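Local coordinates for TraM protein (Plasmid R64, PDB 3WZ3) that is probably a component of the inner-membrane complex of the plasmid R64 type IVB secretion system, represented here by its periplasmic fragment, at residues S55-M66 with L100-Q110; S111-Q119 with M130-A140. All coordinates share one frame; numbering follows the deposited sequence. Where two conformers were deposited one is given.

Contact 1 (S55-M66 with L100-Q110); sequences SNILETIKKEKM and LVGQTTSKPEQ
The amide of Q110 reaches S55 through NE2, which donates to S55 OG at 3.0 Å, with the acceptor tilted 17° from the amide plane. A water joins the same two side chains, donating to Q110 OE1 and bonded to S55 OG. At the other flat group, the carboxylate of E64, K107 NZ approaches OE2 on its syn side, and the 3.0 Å between K107 NZ and E64 OE2 makes a salt bridge; a second bond to OE1 is weak. The lysine gets there by bending at chi2 (-70°), which turns its chain across the extended glutamate at about a right angle. Between these polar ends lies an apolar patch. L100 sends CD1 between T60 CG2, 3.7 Å from it, and I57 CD1, while L100 CD2 meets I61 CG1 at 4.0 Å. The selenomethionine M66 runs its extended chain over G102 CA, rests SE 3.9 Å from L100 CB, and brings CE to 3.8 Å from K107 CE. Two waters donate to K65 O, one of them also donating to V101 O and the other accepting from Q103 N. L68 of strand 67-82 extends the patch, touching both I57 and L100, and I61 packs on Y29 of helix 29-35. The arrangement is a short amphipathic helix, 57-64, laid against the last part of strand 88-101 and the loop that follows, within a domain of the NTF2-like clan.

Contact 2 (S111-Q119 with M130-A140); sequences SFVFEITIQ and MEIRQMISRNA
V113, E115, T117 and Q119 pair with strand 130-139 through an antiparallel backbone ladder, in which E115 N donates to I136 O and I136 N to E115 O, each at 2.8 Å. A classic beta bulge interrupts the register: R133 and Q134 both face T117, whose O accepts from R133 N at 2.8 Å and only weakly from Q134 N. Beside it, Q119 chi1 (66°) sets CG between the backbone N and the carbonyl carbon, and the extended chain carries the amide onward: OE1 takes R133 NH1 and NE2 donates to the anti lone pair of E131 OE2, fixing the amide's rotation; E131 OE1 is held by K126. On the same face R138 NH1 lies 2.6 Å from E115 OE2, in the guanidinium plane but 43° above the carboxylate plane; I136 CG2 covers one guanidinium face, and Q93 also donates to E115 OE2. Water ties E115 OE1 to T117 OG1 and Q134 NE2; T117 OG1 also hydrogen-bonds T91 OG1. The reverse face, with F114, I116, I118, I132 and M135, is largely apolar: S137 CB makes a CH-pi contact over the F114 ring, 4.0 Å from its centroid, and M135 SE lies obliquely beside it in a Met-aromatic contact. Separately, I118 CG2 packs on M130 CB. Helix 7-22 covers I118, M130, I132 and M135, helix 42-54 reaches F114 and M135, and strand 88-101 flanks 110-120, placing 130-139 at the sheet edge.

Overall arrangement
Contact 2 lies about 7 Å from the chain centre, contact 1 about 18 Å, and their own centres are 22 Å apart. Both are partly buried, with 8 of 20 touching residues buried in contact 2 and 3 of 14 in contact 1. Both reach the same antiparallel sheet, in which strands 88-101 and 110-120 are neighbours. Contact 2 is a strand-to-strand join, made by backbone bonds with a mostly polar face and a helix-covered apolar face. Contact 1 sets a helix beside a strand, relying on side chains, a salt bridge and waters around an apolar patch, with about 500 Å² buried against 1130 Å². They touch where S55 OG lies 3.7 Å from F112 CZ.

Contact 1 (S55-M66 with L100-Q110)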
# COMPACT_ATOMS: atom_id res chain seq x y z
N SER A 55 6.15 10.69 5.64
CA SER A 55 6.41 10.36 7.05
C SER A 55 7.88 10.14 7.37
O SER A 55 8.21 9.64 8.44
CB SER A 55 5.60 9.13 7.47
OG SER A 55 4.21 9.43 7.51
N ASN A 56 8.76 10.51 6.44
CA ASN A 56 10.20 10.36 6.61
C ASN A 56 10.57 8.94 7.04
O ASN A 56 11.49 8.73 7.84
CB ASN A 56 10.73 11.37 7.63
CG ASN A 56 12.21 11.58 7.49
OD1 ASN A 56 12.76 11.46 6.39
ND2 ASN A 56 12.87 11.89 8.60
N ILE A 57 9.89 7.95 6.48
CA ILE A 57 10.09 6.56 6.90
C ILE A 57 11.47 5.99 6.61
O ILE A 57 12.10 5.45 7.50
CB ILE A 57 9.03 5.64 6.26
CG1 ILE A 57 7.64 6.04 6.73
CG2 ILE A 57 9.34 4.17 6.53
CD1 ILE A 57 7.48 5.97 8.21
N LEU A 58 11.92 6.10 5.37
CA LEU A 58 13.15 5.41 4.97
C LEU A 58 14.35 5.97 5.71
O LEU A 58 15.20 5.21 6.15
CB LEU A 58 13.36 5.50 3.46
CG LEU A 58 12.27 4.80 2.65
CD1 LEU A 58 12.63 4.92 1.18
CD2 LEU A 58 12.16 3.35 3.08
N GLU A 59 14.41 7.29 5.85
CA GLU A 59 15.53 7.89 6.55
C GLU A 59 15.52 7.51 8.02
O GLU A 59 16.57 7.26 8.60
CB GLU A 59 15.50 9.42 6.44
CG GLU A 59 16.57 10.08 7.29
CD GLU A 59 16.52 11.60 7.25
OE1 GLU A 59 16.93 12.17 6.21
OE2 GLU A 59 16.09 12.22 8.25
N THR A 60 14.34 7.44 8.62
CA THR A 60 14.24 7.07 10.04
C THR A 60 14.59 5.60 10.25
O THR A 60 15.30 5.25 11.19
CB THR A 60 12.86 7.38 10.61
OG1 THR A 60 12.55 8.76 10.41
CG2 THR A 60 12.82 7.07 12.12
N ILE A 61 14.10 4.72 9.38
CA ILE A 61 14.45 3.31 9.45
C ILE A 61 15.97 3.16 9.36
O ILE A 61 16.57 2.45 10.18
CB ILE A 61 13.76 2.50 8.34
CG1 ILE A 61 12.27 2.35 8.65
CG2 ILE A 61 14.39 1.11 8.24
CD1 ILE A 61 11.50 1.58 7.57
N LYS A 62 16.58 3.83 8.39
CA LYS A 62 18.02 3.68 8.17
C LYS A 62 18.85 4.27 9.30
O LYS A 62 19.77 3.63 9.82
CB LYS A 62 18.44 4.32 6.85
CG LYS A 62 19.93 4.21 6.55
CD LYS A 62 20.27 4.93 5.26
CE LYS A 62 21.75 4.82 4.93
NZ LYS A 62 22.60 5.38 6.02
N LYS A 63 18.54 5.50 9.69
CA LYS A 63 19.36 6.19 10.68
C LYS A 63 19.14 5.69 12.09
O LYS A 63 20.11 5.56 12.86
CB LYS A 63 19.13 7.69 10.60
CG LYS A 63 19.78 8.31 9.37
CD LYS A 63 19.40 9.78 9.22
CE LYS A 63 19.70 10.56 10.49
NZ LYS A 63 19.21 11.97 10.39
N GLU A 64 17.90 5.39 12.45
CA GLU A 64 17.56 5.04 13.83
C GLU A 64 17.34 3.56 14.08
O GLU A 64 17.08 3.14 15.22
CB GLU A 64 16.35 5.83 14.31
CG GLU A 64 16.59 7.34 14.30
CD GLU A 64 15.53 8.11 15.07
OE1 GLU A 64 15.21 7.72 16.21
OE2 GLU A 64 15.02 9.10 14.53
N LYS A 65 17.47 2.76 13.01
CA LYS A 65 17.40 1.30 13.14
C LYS A 65 16.06 0.88 13.73
O LYS A 65 15.99 0.10 14.69
CB LYS A 65 18.56 0.77 13.99
CG LYS A 65 19.85 0.58 13.21
CD LYS A 65 20.33 1.87 12.56
CE LYS A 65 21.12 2.72 13.54
NZ LYS A 65 21.96 3.77 12.88
N MSE A 66 15.00 1.45 13.17
CA MSE A 66 13.66 1.16 13.63
C MSE A 66 12.91 0.35 12.58
O MSE A 66 13.15 0.50 11.38
CB MSE A 66 12.90 2.45 13.91
CG MSE A 66 13.44 3.23 15.13
SE MSE A 66 12.29 4.76 15.51
CE MSE A 66 12.97 5.24 17.27
N LEU A 100 6.70 3.63 13.98
CA LEU A 100 8.12 3.29 13.95
C LEU A 100 8.53 2.80 15.33
O LEU A 100 8.30 3.49 16.33
CB LEU A 100 8.94 4.50 13.50
CG LEU A 100 8.79 4.83 12.02
CD1 LEU A 100 9.18 6.29 11.71
CD2 LEU A 100 9.60 3.84 11.19
N VAL A 101 9.11 1.60 15.39
CA VAL A 101 9.43 0.94 16.65
C VAL A 101 10.88 0.49 16.67
O VAL A 101 11.32 -0.27 15.81
CB VAL A 101 8.51 -0.26 16.89
CG1 VAL A 101 8.91 -1.00 18.16
CG2 VAL A 101 7.06 0.19 16.96
N GLY A 102 11.62 0.94 17.68
CA GLY A 102 13.01 0.56 17.83
C GLY A 102 13.16 -0.36 19.03
O GLY A 102 12.17 -0.71 19.68
N GLN A 103 14.40 -0.73 19.33
CA GLN A 103 14.69 -1.59 20.47
C GLN A 103 14.49 -0.85 21.77
O GLN A 103 13.90 -1.38 22.71
CB GLN A 103 16.12 -2.13 20.39
CG GLN A 103 16.41 -2.96 19.15
CD GLN A 103 17.80 -3.58 19.19
OE1 GLN A 103 18.33 -3.88 20.26
NE2 GLN A 103 18.40 -3.77 18.01
N THR A 104 14.96 0.39 21.83
CA THR A 104 14.91 1.16 23.07
C THR A 104 13.65 2.02 23.20
O THR A 104 13.14 2.22 24.30
CB THR A 104 16.18 2.02 23.29
OG1 THR A 104 16.61 2.56 22.03
CG2 THR A 104 17.29 1.17 23.88
N THR A 105 13.16 2.55 22.09
CA THR A 105 11.91 3.30 22.12
C THR A 105 11.23 3.36 20.75
O THR A 105 11.68 2.73 19.80
CB THR A 105 12.10 4.73 22.67
OG1 THR A 105 13.49 5.08 22.64
CG2 THR A 105 11.60 4.81 24.11
N SER A 106 10.15 4.13 20.68
CA SER A 106 9.30 4.19 19.50
C SER A 106 8.93 5.63 19.18
O SER A 106 9.06 6.52 20.04
CB SER A 106 8.01 3.43 19.76
OG SER A 106 8.26 2.08 20.10
N LYS A 107 8.47 5.87 17.96
CA LYS A 107 7.83 7.13 17.61
C LYS A 107 6.32 7.00 17.85
O LYS A 107 5.78 5.89 17.95
CB LYS A 107 8.09 7.50 16.15
CG LYS A 107 9.56 7.50 15.73
CD LYS A 107 10.36 8.65 16.33
CE LYS A 107 11.81 8.58 15.85
NZ LYS A 107 12.55 9.87 16.05
N PRO A 108 5.63 8.14 17.95
CA PRO A 108 4.18 8.08 18.16
C PRO A 108 3.47 7.41 16.97
O PRO A 108 3.89 7.56 15.82
CB PRO A 108 3.79 9.55 18.24
CG PRO A 108 5.03 10.24 18.69
CD PRO A 108 6.13 9.52 18.00
N GLU A 109 2.42 6.67 17.27
CA GLU A 109 1.61 6.09 16.20
C GLU A 109 1.01 7.20 15.33
O GLU A 109 0.67 8.29 15.82
CB GLU A 109 0.50 5.24 16.79
CG GLU A 109 -0.33 4.51 15.77
CD GLU A 109 -1.43 3.70 16.41
OE1 GLU A 109 -1.32 2.46 16.44
OE2 GLU A 109 -2.40 4.32 16.90
N GLN A 110 0.91 6.93 14.03
CA GLN A 110 0.19 7.82 13.12
C GLN A 110 -0.98 7.08 12.48
O GLN A 110 -0.88 5.88 12.17
CB GLN A 110 1.09 8.33 12.01
CG GLN A 110 2.25 9.20 12.43
CD GLN A 110 2.95 9.77 11.21
OE1 GLN A 110 2.92 10.97 10.98
NE2 GLN A 110 3.54 8.89 10.40
O HOH W 1 3.21 12.04 8.33
O HOH W 2 14.11 -1.92 15.51
O HOH W 3 16.87 0.36 17.48

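Contact 2 (S111-Q119 with M130-A140)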
# COMPACT_ATOMS: atom_id res chain seq x y z
N SER A 111 -2.07 7.81 12.28
CA SER A 111 -3.30 7.24 11.75
C SER A 111 -3.63 7.88 10.41
O SER A 111 -3.53 9.10 10.27
CB SER A 111 -4.42 7.54 12.75
OG SER A 111 -5.66 7.02 12.33
N PHE A 112 -4.05 7.06 9.44
CA PHE A 112 -4.33 7.53 8.09
C PHE A 112 -5.55 6.81 7.53
O PHE A 112 -5.97 5.76 8.05
CB PHE A 112 -3.15 7.20 7.14
CG PHE A 112 -1.82 7.76 7.57
CD1 PHE A 112 -1.43 9.03 7.19
CD2 PHE A 112 -0.96 7.01 8.35
CE1 PHE A 112 -0.19 9.55 7.59
CE2 PHE A 112 0.27 7.51 8.75
CZ PHE A 112 0.65 8.78 8.36
N VAL A 113 -6.11 7.37 6.46
CA VAL A 113 -6.99 6.61 5.59
C VAL A 113 -6.29 6.56 4.23
O VAL A 113 -6.03 7.60 3.63
CB VAL A 113 -8.40 7.24 5.45
CG1 VAL A 113 -9.22 6.45 4.46
CG2 VAL A 113 -9.11 7.23 6.81
N PHE A 114 -5.98 5.36 3.76
CA PHE A 114 -5.41 5.21 2.42
C PHE A 114 -6.45 4.96 1.35
O PHE A 114 -7.31 4.09 1.51
CB PHE A 114 -4.41 4.06 2.39
CG PHE A 114 -3.04 4.45 2.84
CD1 PHE A 114 -2.77 4.67 4.18
CD2 PHE A 114 -2.02 4.60 1.92
CE1 PHE A 114 -1.50 5.02 4.60
CE2 PHE A 114 -0.74 4.97 2.33
CZ PHE A 114 -0.48 5.18 3.67
N GLU A 115 -6.36 5.70 0.27
CA GLU A 115 -7.19 5.43 -0.91
C GLU A 115 -6.33 4.70 -1.93
O GLU A 115 -5.22 5.14 -2.23
CB GLU A 115 -7.75 6.72 -1.49
CG GLU A 115 -8.65 6.46 -2.70
CD GLU A 115 -9.16 7.73 -3.27
OE1 GLU A 115 -9.04 7.94 -4.50
OE2 GLU A 115 -9.67 8.56 -2.48
N ILE A 116 -6.86 3.60 -2.45
CA ILE A 116 -6.18 2.71 -3.36
C ILE A 116 -7.09 2.49 -4.57
O ILE A 116 -8.24 2.10 -4.39
CB ILE A 116 -5.97 1.34 -2.66
CG1 ILE A 116 -5.14 1.52 -1.38
CG2 ILE A 116 -5.32 0.33 -3.60
CD1 ILE A 116 -3.81 2.02 -1.67
N THR A 117 -6.62 2.77 -5.78
CA THR A 117 -7.35 2.37 -6.97
C THR A 117 -6.62 1.19 -7.61
O THR A 117 -5.42 1.28 -7.93
CB THR A 117 -7.54 3.49 -7.99
OG1 THR A 117 -8.38 4.51 -7.42
CG2 THR A 117 -8.27 2.95 -9.21
N ILE A 118 -7.35 0.10 -7.77
CA ILE A 118 -6.85 -1.14 -8.34
C ILE A 118 -7.44 -1.29 -9.72
O ILE A 118 -8.65 -1.10 -9.91
CB ILE A 118 -7.27 -2.33 -7.47
CG1 ILE A 118 -6.61 -2.24 -6.11
CG2 ILE A 118 -6.90 -3.66 -8.16
CD1 ILE A 118 -7.18 -3.17 -5.06
N GLN A 119 -6.61 -1.58 -10.71
CA GLN A 119 -7.11 -1.84 -12.06
C GLN A 119 -6.81 -3.27 -12.48
O GLN A 119 -5.87 -3.89 -12.01
CB GLN A 119 -6.51 -0.87 -13.08
CG GLN A 119 -5.00 -1.03 -13.28
CD GLN A 119 -4.40 0.06 -14.16
OE1 GLN A 119 -5.10 0.97 -14.61
NE2 GLN A 119 -3.11 -0.01 -14.41
N MSE A 130 -4.34 -8.05 -11.36
CA MSE A 130 -4.62 -6.74 -10.76
C MSE A 130 -3.34 -6.00 -10.43
O MSE A 130 -2.29 -6.62 -10.21
CB MSE A 130 -5.41 -6.92 -9.47
CG MSE A 130 -6.85 -7.36 -9.70
SE MSE A 130 -7.88 -7.61 -8.05
CE MSE A 130 -7.16 -9.33 -7.53
N GLU A 131 -3.44 -4.68 -10.33
CA GLU A 131 -2.35 -3.87 -9.79
C GLU A 131 -2.91 -2.55 -9.29
O GLU A 131 -3.93 -2.05 -9.79
CB GLU A 131 -1.26 -3.63 -10.85
CG GLU A 131 -1.68 -2.68 -11.93
CD GLU A 131 -0.73 -2.64 -13.12
OE1 GLU A 131 0.33 -3.31 -13.07
OE2 GLU A 131 -1.03 -1.92 -14.10
N ILE A 132 -2.24 -1.97 -8.30
CA ILE A 132 -2.63 -0.67 -7.78
C ILE A 132 -2.09 0.43 -8.68
O ILE A 132 -0.87 0.58 -8.83
CB ILE A 132 -2.05 -0.51 -6.36
CG1 ILE A 132 -2.69 -1.54 -5.42
CG2 ILE A 132 -2.26 0.93 -5.88
CD1 ILE A 132 -2.01 -1.64 -4.05
N ARG A 133 -2.98 1.22 -9.26
CA ARG A 133 -2.55 2.31 -10.14
C ARG A 133 -2.48 3.66 -9.47
O ARG A 133 -1.90 4.60 -10.03
CB ARG A 133 -3.42 2.41 -11.39
CG ARG A 133 -4.87 2.68 -11.06
CD ARG A 133 -5.67 3.03 -12.32
NE ARG A 133 -5.43 4.39 -12.77
CZ ARG A 133 -4.90 4.71 -13.95
NH1 ARG A 133 -4.56 3.75 -14.80
NH2 ARG A 133 -4.71 5.98 -14.27
N GLN A 134 -3.05 3.77 -8.27
CA GLN A 134 -2.99 5.02 -7.50
C GLN A 134 -3.10 4.73 -6.03
O GLN A 134 -3.92 3.91 -5.62
CB GLN A 134 -4.10 5.99 -7.91
CG GLN A 134 -3.90 7.39 -7.31
CD GLN A 134 -4.85 8.41 -7.87
OE1 GLN A 134 -4.43 9.47 -8.35
NE2 GLN A 134 -6.13 8.13 -7.81
N MSE A 135 -2.24 5.38 -5.24
CA MSE A 135 -2.24 5.26 -3.77
C MSE A 135 -2.13 6.66 -3.20
O MSE A 135 -1.23 7.42 -3.57
CB MSE A 135 -1.06 4.44 -3.28
CG MSE A 135 -0.96 4.40 -1.77
SE MSE A 135 0.39 3.12 -1.11
CE MSE A 135 -0.64 1.48 -1.06
N ILE A 136 -3.08 7.01 -2.33
CA ILE A 136 -3.13 8.35 -1.74
C ILE A 136 -3.32 8.20 -0.25
O ILE A 136 -4.28 7.57 0.20
CB ILE A 136 -4.31 9.17 -2.25
CG1 ILE A 136 -4.22 9.36 -3.77
CG2 ILE A 136 -4.37 10.52 -1.53
CD1 ILE A 136 -5.51 9.85 -4.40
N SER A 137 -2.40 8.75 0.53
CA SER A 137 -2.49 8.74 1.97
C SER A 137 -3.17 10.01 2.45
O SER A 137 -2.82 11.12 2.02
CB SER A 137 -1.08 8.67 2.59
OG SER A 137 -1.14 8.70 4.03
N ARG A 138 -4.15 9.87 3.32
CA ARG A 138 -4.71 11.04 3.96
C ARG A 138 -4.70 10.91 5.46
O ARG A 138 -4.98 9.85 6.00
CB ARG A 138 -6.13 11.29 3.48
CG ARG A 138 -6.16 11.66 2.04
CD ARG A 138 -7.56 11.53 1.52
NE ARG A 138 -7.64 12.01 0.15
CZ ARG A 138 -8.19 11.32 -0.84
NH1 ARG A 138 -8.69 10.12 -0.60
NH2 ARG A 138 -8.24 11.83 -2.07
N ASN A 139 -4.31 11.99 6.13
CA ASN A 139 -4.27 12.02 7.58
C ASN A 139 -5.64 11.75 8.16
O ASN A 139 -6.64 12.22 7.64
CB ASN A 139 -3.75 13.37 8.07
CG ASN A 139 -2.33 13.62 7.65
OD1 ASN A 139 -1.57 12.68 7.40
ND2 ASN A 139 -1.94 14.89 7.58
N ALA A 140 -5.68 10.98 9.25
CA ALA A 140 -6.93 10.64 9.91
C ALA A 140 -6.90 11.11 11.36
O ALA A 140 -5.89 11.64 11.83
CB ALA A 140 -7.19 9.15 9.83
O HOH W 4 -1.64 11.17 10.54
O HOH W 5 -7.36 6.46 -6.04
O HOH W 6 -8.98 11.08 -4.90